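Local coordinates for protein ALKF (Bacillus cereus, PDB 3ZBO) that is of unknown function but has affinity for branched DNA such as Holliday junctions and is related to the HEAT-like repeat DNA glycosylases, at residues 35-40 with 67-72; 31-36 with 94-99; 57-62 with 75-80. All blocks are in the same frame, centred on the assembly; numbering follows the deposited sequence.

Contact 1. Residues 35-40 with 67-72; sequences EPVFGV and NYDAMY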
loop_
_atom_site.group_PDB
_atom_site.type_symbol
_atom_site.label_atom_id
_atom_site.label_comp_id
_atom_site.label_asym_id
_atom_site.label_seq_id
_atom_site.Cartn_x
_atom_site.Cartn_y
_atom_site.Cartn_z
ATOM N N GLU A 35 7.345 17.879 6.603
ATOM C CA GLU A 35 7.716 18.816 5.585
ATOM C C GLU A 35 8.976 18.308 4.810
ATOM O O GLU A 35 9.933 17.644 5.355
ATOM C CB GLU A 35 7.967 20.200 6.226
ATOM C CG GLU A 35 6.764 20.773 6.800
ATOM C CD GLU A 35 5.869 21.509 5.816
ATOM O OE1 GLU A 35 6.038 21.324 4.579
ATOM O OE2 GLU A 35 4.975 22.310 6.255
ATOM N N PRO A 36 8.989 18.578 3.505
ATOM C CA PRO A 36 8.013 19.318 2.740
ATOM C C PRO A 36 6.841 18.468 2.339
ATOM O O PRO A 36 7.018 17.306 1.921
ATOM C CB PRO A 36 8.811 19.749 1.491
ATOM C CG PRO A 36 9.785 18.683 1.289
ATOM C CD PRO A 36 10.120 18.081 2.676
ATOM N N VAL A 37 5.658 19.082 2.418
ATOM C CA VAL A 37 4.419 18.396 2.056
ATOM C C VAL A 37 3.416 19.465 1.726
ATOM O O VAL A 37 3.353 20.513 2.429
ATOM C CB VAL A 37 3.973 17.392 3.179
ATOM C CG1 VAL A 37 3.778 18.113 4.492
ATOM C CG2 VAL A 37 2.650 16.717 2.768
ATOM N N PHE A 38 2.629 19.228 0.677
ATOM C CA PHE A 38 1.680 20.223 0.294
ATOM C C PHE A 38 0.241 19.876 0.693
ATOM O O PHE A 38 -0.583 20.813 0.918
ATOM C CB PHE A 38 1.637 20.417 -1.210
ATOM C CG PHE A 38 2.950 20.816 -1.876
ATOM C CD1 PHE A 38 3.845 21.710 -1.298
ATOM C CD2 PHE A 38 3.264 20.229 -3.100
ATOM C CE1 PHE A 38 5.031 22.098 -1.982
ATOM C CE2 PHE A 38 4.473 20.587 -3.788
ATOM C CZ PHE A 38 5.297 21.511 -3.232
ATOM N N GLY A 39 -0.109 18.580 0.755
ATOM C CA GLY A 39 -1.481 18.265 1.112
ATOM C C GLY A 39 -2.375 18.268 -0.112
ATOM O O GLY A 39 -3.460 18.938 -0.176
ATOM N N VAL A 40 -2.088 17.401 -1.077
ATOM C CA VAL A 40 -2.899 17.331 -2.308
ATOM C C VAL A 40 -3.873 16.172 -2.290
ATOM O O VAL A 40 -3.464 15.026 -2.142
ATOM C CB VAL A 40 -1.975 17.200 -3.562
ATOM C CG1 VAL A 40 -2.801 17.102 -4.860
ATOM C CG2 VAL A 40 -0.960 18.354 -3.615
ATOM N N ASN A 67 9.148 15.056 -0.853
ATOM C CA ASN A 67 7.866 15.695 -0.615
ATOM C C ASN A 67 6.785 14.651 -0.870
ATOM O O ASN A 67 6.663 14.079 -1.961
ATOM C CB ASN A 67 7.752 16.909 -1.528
ATOM C CG ASN A 67 6.379 17.570 -1.462
ATOM O OD1 ASN A 67 5.329 16.917 -1.416
ATOM N ND2 ASN A 67 6.379 18.900 -1.472
ATOM N N TYR A 68 6.026 14.300 0.203
ATOM C CA TYR A 68 5.081 13.231 0.095
ATOM C C TYR A 68 4.166 13.342 -1.142
ATOM O O TYR A 68 3.873 12.361 -1.846
ATOM C CB TYR A 68 4.184 13.120 1.369
ATOM C CG TYR A 68 3.072 12.101 1.201
ATOM C CD1 TYR A 68 3.335 10.726 1.109
ATOM C CD2 TYR A 68 1.709 12.529 1.030
ATOM C CE1 TYR A 68 2.338 9.808 0.884
ATOM C CE2 TYR A 68 0.726 11.606 0.813
ATOM C CZ TYR A 68 0.991 10.218 0.748
ATOM O OH TYR A 68 0.050 9.284 0.508
ATOM N N ASP A 69 3.637 14.539 -1.405
ATOM C CA ASP A 69 2.690 14.586 -2.533
ATOM C C ASP A 69 3.370 14.355 -3.860
ATOM O O ASP A 69 2.805 13.705 -4.781
ATOM C CB ASP A 69 1.998 15.951 -2.589
ATOM C CG ASP A 69 1.167 16.204 -1.323
ATOM O OD1 ASP A 69 0.102 15.639 -1.215
ATOM O OD2 ASP A 69 1.663 16.944 -0.474
ATOM N N ALA A 70 4.574 14.919 -3.977
ATOM C CA ALA A 70 5.345 14.640 -5.211
ATOM C C ALA A 70 5.717 13.177 -5.341
ATOM O O ALA A 70 5.726 12.632 -6.462
ATOM C CB ALA A 70 6.666 15.475 -5.204
ATOM N N MET A 71 6.025 12.588 -4.195
ATOM C CA MET A 71 6.345 11.164 -4.205
ATOM C C MET A 71 5.134 10.264 -4.559
ATOM O O MET A 71 5.271 9.278 -5.291
ATOM C CB MET A 71 6.898 10.713 -2.864
ATOM C CG MET A 71 8.220 11.349 -2.553
ATOM S SD MET A 71 8.701 11.249 -0.809
ATOM C CE MET A 71 9.494 9.610 -0.814
ATOM N N TYR A 72 3.948 10.620 -4.021
ATOM C CA TYR A 72 2.717 9.963 -4.418
ATOM C C TYR A 72 2.492 10.109 -5.905
ATOM O O TYR A 72 2.174 9.106 -6.583
ATOM C CB TYR A 72 1.556 10.541 -3.524
ATOM C CG TYR A 72 0.320 9.701 -3.773
ATOM C CD1 TYR A 72 -0.496 9.960 -4.876
ATOM C CD2 TYR A 72 -0.088 8.755 -2.876
ATOM C CE1 TYR A 72 -1.631 9.146 -5.065
ATOM C CE2 TYR A 72 -1.190 7.908 -3.100
ATOM C CZ TYR A 72 -1.987 8.160 -4.176
ATOM O OH TYR A 72 -3.081 7.316 -4.406
HETATM O O HOH W 1 -1.260 13.451 -1.979
#
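D69 and the backbone of F38, G39 and V40 carry the polar half of this contact: one carboxylate gathers three successive peptide N-H groups of a loop. OD2 takes two of them, from F38 N at 2.7 Å, nearly along its C-O axis, and from G39 N, which arrives from above the carboxylate plane. OD1 accepts from V40 N at 2.8 Å in the straightest of the three bonds (166°), again out of plane, and also from a water that bridges it to V40 O. With so many donors around it the buried carboxylate is probably held as the anion. The loop turns at G39, where phi is positive, and the three N-H groups converge on one carboxylate.

The second kind of interaction is amide on ring. N67 extends CG anti to its backbone N (chi1 174°), and its ND2 lies 3.3 Å above the plane of the F38 ring, over the centre, the two planes 61° apart. N67 is also the N-cap residue of helix 68-77: its OD1 accepts weak bonds from D69 N and A70 N. N67 CA gives a C-H...O contact to P36 O at 3.1 Å.

Apolar contact is slight, V37 CG2 lying 4.2 Å from Y68 CB. The loop between helices 22-30 and 46-52 is thereby fastened to the start of helix 68-77, while helix 9-19 meets F38 and V40 and helix 22-30 packs on V37.

Contact 2. Residues 31-36 with 94-99; sequences NGAHEP and GAYFYM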
loop_
_atom_site.group_PDB
_atom_site.type_symbol
_atom_site.label_atom_id
_atom_site.label_comp_id
_atom_site.label_asym_id
_atom_site.label_seq_id
_atom_site.Cartn_x
_atom_site.Cartn_y
_atom_site.Cartn_z
ATOM N N ASN A 31 -0.634 11.693 10.085
ATOM C CA ASN A 31 -0.383 10.308 9.787
ATOM C C ASN A 31 1.132 9.968 9.748
ATOM O O ASN A 31 1.508 8.817 9.530
ATOM C CB ASN A 31 -0.914 9.937 8.399
ATOM C CG ASN A 31 -2.453 10.033 8.300
ATOM O OD1 ASN A 31 -3.138 10.133 9.311
ATOM N ND2 ASN A 31 -2.998 9.946 7.086
ATOM N N GLY A 32 1.987 10.983 9.807
ATOM C CA GLY A 32 3.443 10.764 9.870
ATOM C C GLY A 32 4.218 11.445 8.760
ATOM O O GLY A 32 5.438 11.311 8.744
ATOM N N ALA A 33 3.520 12.163 7.867
ATOM C CA ALA A 33 4.251 12.931 6.787
ATOM C C ALA A 33 5.006 14.058 7.499
ATOM O O ALA A 33 4.586 14.544 8.577
ATOM C CB ALA A 33 3.291 13.532 5.721
ATOM N N HIS A 34 6.085 14.474 6.883
ATOM C CA HIS A 34 6.798 15.678 7.340
ATOM C C HIS A 34 7.048 16.608 6.232
ATOM O O HIS A 34 6.940 16.237 5.054
ATOM C CB HIS A 34 8.081 15.302 8.082
ATOM C CG HIS A 34 9.044 14.397 7.388
ATOM N ND1 HIS A 34 9.676 14.719 6.206
ATOM C CD2 HIS A 34 9.574 13.225 7.795
ATOM C CE1 HIS A 34 10.504 13.732 5.878
ATOM N NE2 HIS A 34 10.503 12.851 6.856
ATOM N N GLU A 35 7.345 17.879 6.603
ATOM C CA GLU A 35 7.716 18.816 5.585
ATOM C C GLU A 35 8.976 18.308 4.810
ATOM O O GLU A 35 9.933 17.644 5.355
ATOM C CB GLU A 35 7.967 20.200 6.226
ATOM C CG GLU A 35 6.764 20.773 6.800
ATOM C CD GLU A 35 5.869 21.509 5.816
ATOM O OE1 GLU A 35 6.038 21.324 4.579
ATOM O OE2 GLU A 35 4.975 22.310 6.255
ATOM N N PRO A 36 8.989 18.578 3.505
ATOM C CA PRO A 36 8.013 19.318 2.740
ATOM C C PRO A 36 6.841 18.468 2.339
ATOM O O PRO A 36 7.018 17.306 1.921
ATOM C CB PRO A 36 8.811 19.749 1.491
ATOM C CG PRO A 36 9.785 18.683 1.289
ATOM C CD PRO A 36 10.120 18.081 2.676
ATOM N N GLY A 94 13.369 5.124 0.550
ATOM C CA GLY A 94 12.894 6.462 0.791
ATOM C C GLY A 94 11.473 6.604 1.324
ATOM O O GLY A 94 11.046 7.713 1.615
ATOM N N ALA A 95 10.846 5.451 1.573
ATOM C CA ALA A 95 9.462 5.491 2.011
ATOM C C ALA A 95 9.439 5.577 3.539
ATOM O O ALA A 95 9.354 4.572 4.260
ATOM C CB ALA A 95 8.801 4.181 1.540
ATOM N N TYR A 96 9.425 6.827 4.007
ATOM C CA TYR A 96 9.744 6.995 5.440
ATOM C C TYR A 96 8.609 6.809 6.426
ATOM O O TYR A 96 8.790 6.842 7.634
ATOM C CB TYR A 96 10.376 8.393 5.679
ATOM C CG TYR A 96 9.491 9.545 5.414
ATOM C CD1 TYR A 96 8.584 10.011 6.371
ATOM C CD2 TYR A 96 9.516 10.187 4.186
ATOM C CE1 TYR A 96 7.741 11.065 6.148
ATOM C CE2 TYR A 96 8.650 11.319 3.915
ATOM C CZ TYR A 96 7.765 11.789 4.928
ATOM O OH TYR A 96 6.888 12.798 4.687
ATOM N N PHE A 97 7.407 6.689 5.884
ATOM C CA PHE A 97 6.260 6.309 6.700
ATOM C C PHE A 97 5.254 5.519 5.923
ATOM O O PHE A 97 5.404 5.393 4.695
ATOM C CB PHE A 97 5.612 7.586 7.383
ATOM C CG PHE A 97 4.724 8.437 6.451
ATOM C CD1 PHE A 97 5.239 9.021 5.251
ATOM C CD2 PHE A 97 3.370 8.636 6.773
ATOM C CE1 PHE A 97 4.420 9.876 4.420
ATOM C CE2 PHE A 97 2.581 9.448 5.988
ATOM C CZ PHE A 97 3.074 10.073 4.794
ATOM N N TYR A 98 4.219 4.986 6.607
ATOM C CA TYR A 98 3.397 3.967 5.946
ATOM C C TYR A 98 2.622 4.431 4.717
ATOM O O TYR A 98 2.339 3.593 3.861
ATOM C CB TYR A 98 2.424 3.326 6.967
ATOM C CG TYR A 98 1.220 4.218 7.268
ATOM C CD1 TYR A 98 1.337 5.186 8.304
ATOM C CD2 TYR A 98 0.048 4.111 6.546
ATOM C CE1 TYR A 98 0.246 6.054 8.611
ATOM C CE2 TYR A 98 -1.058 4.960 6.790
ATOM C CZ TYR A 98 -0.929 5.951 7.822
ATOM O OH TYR A 98 -2.043 6.786 8.069
ATOM N N MET A 99 2.298 5.717 4.592
ATOM C CA MET A 99 1.493 6.023 3.395
ATOM C C MET A 99 2.392 5.835 2.215
ATOM O O MET A 99 1.894 5.485 1.116
ATOM C CB MET A 99 1.046 7.469 3.428
ATOM C CG MET A 99 -0.018 7.678 4.533
ATOM S SD MET A 99 -0.722 9.378 4.518
ATOM C CE MET A 99 -1.975 9.105 3.311
HETATM O O HOH W 2 -2.332 7.368 10.888
HETATM O O HOH W 3 7.249 14.538 2.792
#
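H34 and Y96 form an offset aromatic stack at the partly buried seam where the loop that leaves helix 22-30 meets the turn leading into helix 98-110. In this mainly helical, HEAT-like architecture the contact joins two interhelical connections. Helix 22-30 closes in a Schellman motif at G32, and F97 holds the N-cap position of helix 98-110.

The two rings lie 11° from parallel with centroids 3.8 Å apart, Y96 CZ standing over the centre of the imidazole and H34 NE2 over that of the phenol. H34 CG sits between its own backbone N and carbonyl carbon (chi1 53°), and from there the imidazole lies over the phenol. A nearly straight bond from H34 N to Y96 OH, 2.9 Å long, ties the same two residues a second time, and a water links Y96 OH to H34 O. The imidazole's ND1 donates to E35 O, which helps to fix its rotation.

F97 lays one ring face against the peptide between G32 and A33, with A33 N 3.4 Å from CE2; A33 CB touches CZ at 3.6 Å. G32, with no side chain and a positive phi, brings its own backbone onto the F97 ring. Y68 meets F97 edge-to-face.

At the far end a water spans N31 OD1 and Y98 OH, Y98 CE1 lies 3.2 Å from N31 O, and N31 ND2 points a weak but straight N-H (170°) at M99 SD, 3.5 Å away.

Contact 3. Residues 57-62 with 75-80; sequences ELAEEL and GIIADP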
loop_
_atom_site.group_PDB
_atom_site.type_symbol
_atom_site.label_atom_id
_atom_site.label_comp_id
_atom_site.label_asym_id
_atom_site.label_seq_id
_atom_site.Cartn_x
_atom_site.Cartn_y
_atom_site.Cartn_z
ATOM N N GLU A 57 11.562 8.963 -15.830
ATOM C CA GLU A 57 12.550 9.957 -15.464
ATOM C C GLU A 57 11.978 11.023 -14.523
ATOM O O GLU A 57 12.614 11.361 -13.508
ATOM C CB GLU A 57 13.131 10.571 -16.737
ATOM C CG GLU A 57 14.377 11.382 -16.512
ATOM C CD GLU A 57 14.176 12.731 -15.899
ATOM O OE1 GLU A 57 13.153 13.378 -16.282
ATOM O OE2 GLU A 57 14.978 13.133 -15.018
ATOM N N LEU A 58 10.800 11.534 -14.888
ATOM C CA LEU A 58 10.169 12.562 -14.103
ATOM C C LEU A 58 9.734 11.919 -12.755
ATOM O O LEU A 58 9.927 12.606 -11.707
ATOM C CB LEU A 58 8.906 13.016 -14.814
ATOM C CG LEU A 58 8.132 14.115 -14.122
ATOM C CD1 LEU A 58 8.960 15.339 -13.645
ATOM C CD2 LEU A 58 6.991 14.598 -15.093
ATOM N N ALA A 59 9.306 10.657 -12.789
ATOM C CA ALA A 59 8.912 9.999 -11.529
ATOM C C ALA A 59 10.117 9.953 -10.602
ATOM O O ALA A 59 9.957 10.241 -9.358
ATOM C CB ALA A 59 8.388 8.511 -11.754
ATOM N N GLU A 60 11.270 9.666 -11.168
ATOM C CA GLU A 60 12.465 9.615 -10.309
ATOM C C GLU A 60 12.788 10.928 -9.689
ATOM O O GLU A 60 13.162 10.989 -8.475
ATOM C CB GLU A 60 13.703 9.049 -11.019
ATOM C CG GLU A 60 13.550 7.614 -11.401
ATOM C CD GLU A 60 13.623 6.590 -10.259
ATOM O OE1 GLU A 60 14.127 6.965 -9.207
ATOM O OE2 GLU A 60 13.263 5.462 -10.452
ATOM N N GLU A 61 12.716 12.018 -10.485
ATOM C CA GLU A 61 12.993 13.306 -9.888
ATOM C C GLU A 61 11.966 13.718 -8.815
ATOM O O GLU A 61 12.379 14.317 -7.796
ATOM C CB GLU A 61 13.032 14.396 -10.980
ATOM C CG GLU A 61 14.148 14.198 -11.959
ATOM C CD GLU A 61 14.398 15.483 -12.807
ATOM O OE1 GLU A 61 14.318 16.646 -12.310
ATOM O OE2 GLU A 61 14.758 15.288 -14.007
ATOM N N LEU A 62 10.718 13.391 -9.075
ATOM C CA LEU A 62 9.648 13.737 -8.110
ATOM C C LEU A 62 9.862 12.895 -6.859
ATOM O O LEU A 62 9.740 13.459 -5.723
ATOM C CB LEU A 62 8.276 13.469 -8.714
ATOM C CG LEU A 62 7.968 14.441 -9.835
ATOM C CD1 LEU A 62 6.729 13.944 -10.501
ATOM C CD2 LEU A 62 7.726 15.825 -9.290
ATOM N N GLY A 75 4.620 7.897 -8.027
ATOM C CA GLY A 75 4.099 6.509 -8.223
ATOM C C GLY A 75 3.047 6.428 -9.333
ATOM O O GLY A 75 3.053 5.426 -10.045
ATOM N N ILE A 76 2.146 7.410 -9.468
ATOM C CA ILE A 76 1.091 7.319 -10.456
ATOM C C ILE A 76 1.685 7.382 -11.825
ATOM O O ILE A 76 1.151 6.685 -12.754
ATOM C CB ILE A 76 0.145 8.456 -10.223
ATOM C CG1 ILE A 76 -0.699 8.179 -8.955
ATOM C CG2 ILE A 76 -0.802 8.635 -11.501
ATOM C CD1 ILE A 76 -1.188 9.485 -8.472
ATOM N N ILE A 77 2.752 8.169 -12.017
ATOM C CA ILE A 77 3.334 8.307 -13.372
ATOM C C ILE A 77 4.519 7.383 -13.678
ATOM O O ILE A 77 5.219 7.497 -14.703
ATOM C CB ILE A 77 3.753 9.732 -13.712
ATOM C CG1 ILE A 77 4.868 10.278 -12.769
ATOM C CG2 ILE A 77 2.513 10.636 -13.660
ATOM C CD1 ILE A 77 5.603 11.538 -13.276
ATOM N N ALA A 78 4.850 6.522 -12.735
ATOM C CA ALA A 78 5.960 5.626 -12.959
ATOM C C ALA A 78 5.677 4.611 -14.054
ATOM O O ALA A 78 4.510 4.378 -14.425
ATOM C CB ALA A 78 6.255 4.843 -11.579
ATOM N N ASP A 79 6.740 3.962 -14.530
ATOM C CA ASP A 79 6.588 2.789 -15.441
ATOM C C ASP A 79 7.067 1.530 -14.718
ATOM O O ASP A 79 8.218 1.102 -14.804
ATOM C CB ASP A 79 7.508 3.065 -16.661
ATOM C CG ASP A 79 7.247 2.088 -17.793
ATOM O OD1 ASP A 79 6.458 1.119 -17.611
ATOM O OD2 ASP A 79 7.881 2.343 -18.859
ATOM N N PRO A 80 6.171 0.940 -13.963
ATOM C CA PRO A 80 6.605 -0.189 -13.125
ATOM C C PRO A 80 7.026 -1.396 -13.899
ATOM O O PRO A 80 7.895 -2.117 -13.387
ATOM C CB PRO A 80 5.382 -0.498 -12.288
ATOM C CG PRO A 80 4.248 0.164 -12.973
ATOM C CD PRO A 80 4.801 1.366 -13.706
#
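I77 reaches across to L58, A59 and L62, and its side chain carries most of the contact between two consecutive helices of the chain. From CB, the branch that faces the other helix begins with CG1. This atom lies between the backbone N and the carbonyl carbon (chi1 62°), where it meets the methyl of A59, A59 CB to I77 CG1 being 4.1 Å.

Beyond CG1 the second torsion is extended (chi2 164°) and carries CD1 to the facing helix. This one methyl group meets three residues. It stands 3.7 Å from L58 CG, with L58 CD2 and CB close behind; it rests against the backbone at A59 N, 3.8 Å away; and it touches L62 CD1, also at 3.8 Å. The I77 and L62 side chains cross at about a right angle, whereas L58 and I77 meet at a slant. L58 and L62, four residues and about one helical turn apart, thus receive the same methyl together with the backbone between them.

A78 adds a smaller contact beside this, its CA lying 4.0 Å from A59 CB. These two alanines mark the closest approach of the backbones, with 5.5 Å between their CA atoms, a spacing that small side chains allow. All five touching residues are buried, and the side chains that meet are all apolar.

Consecutive helices 56-63 and 68-77 meet here, the second near its end, within a protein related to the HEAT-like repeat glycosylases. Helix 46-52 closes on I77 and L58 through I52, while V12 of helix 9-19 touches L58, and M13 touches L62.

Overall arrangement
Contacts 1 and 2 start from one loop, 31-40, between helices 22-30 and 46-52. Their centres lie about 9 Å apart, they share E35 and P36, and they touch where Y68 packs on F97 and M99. The loop thus reaches first the entry to helix 98-110, then the start of helix 68-77. Contact 3 uses the other end of helix 68-77, its centre about 14 Å from that of contact 1, with A70 and M71 meeting L62 between them; contacts 2 and 3, centres about 18 Å apart, do not touch. In sequence, contacts 1 and 3 interleave, whereas both segments of contact 3 fall between those of contact 2. Helix 68-77 is thus contacted near both ends within the N-terminal part of this helical-repeat protein.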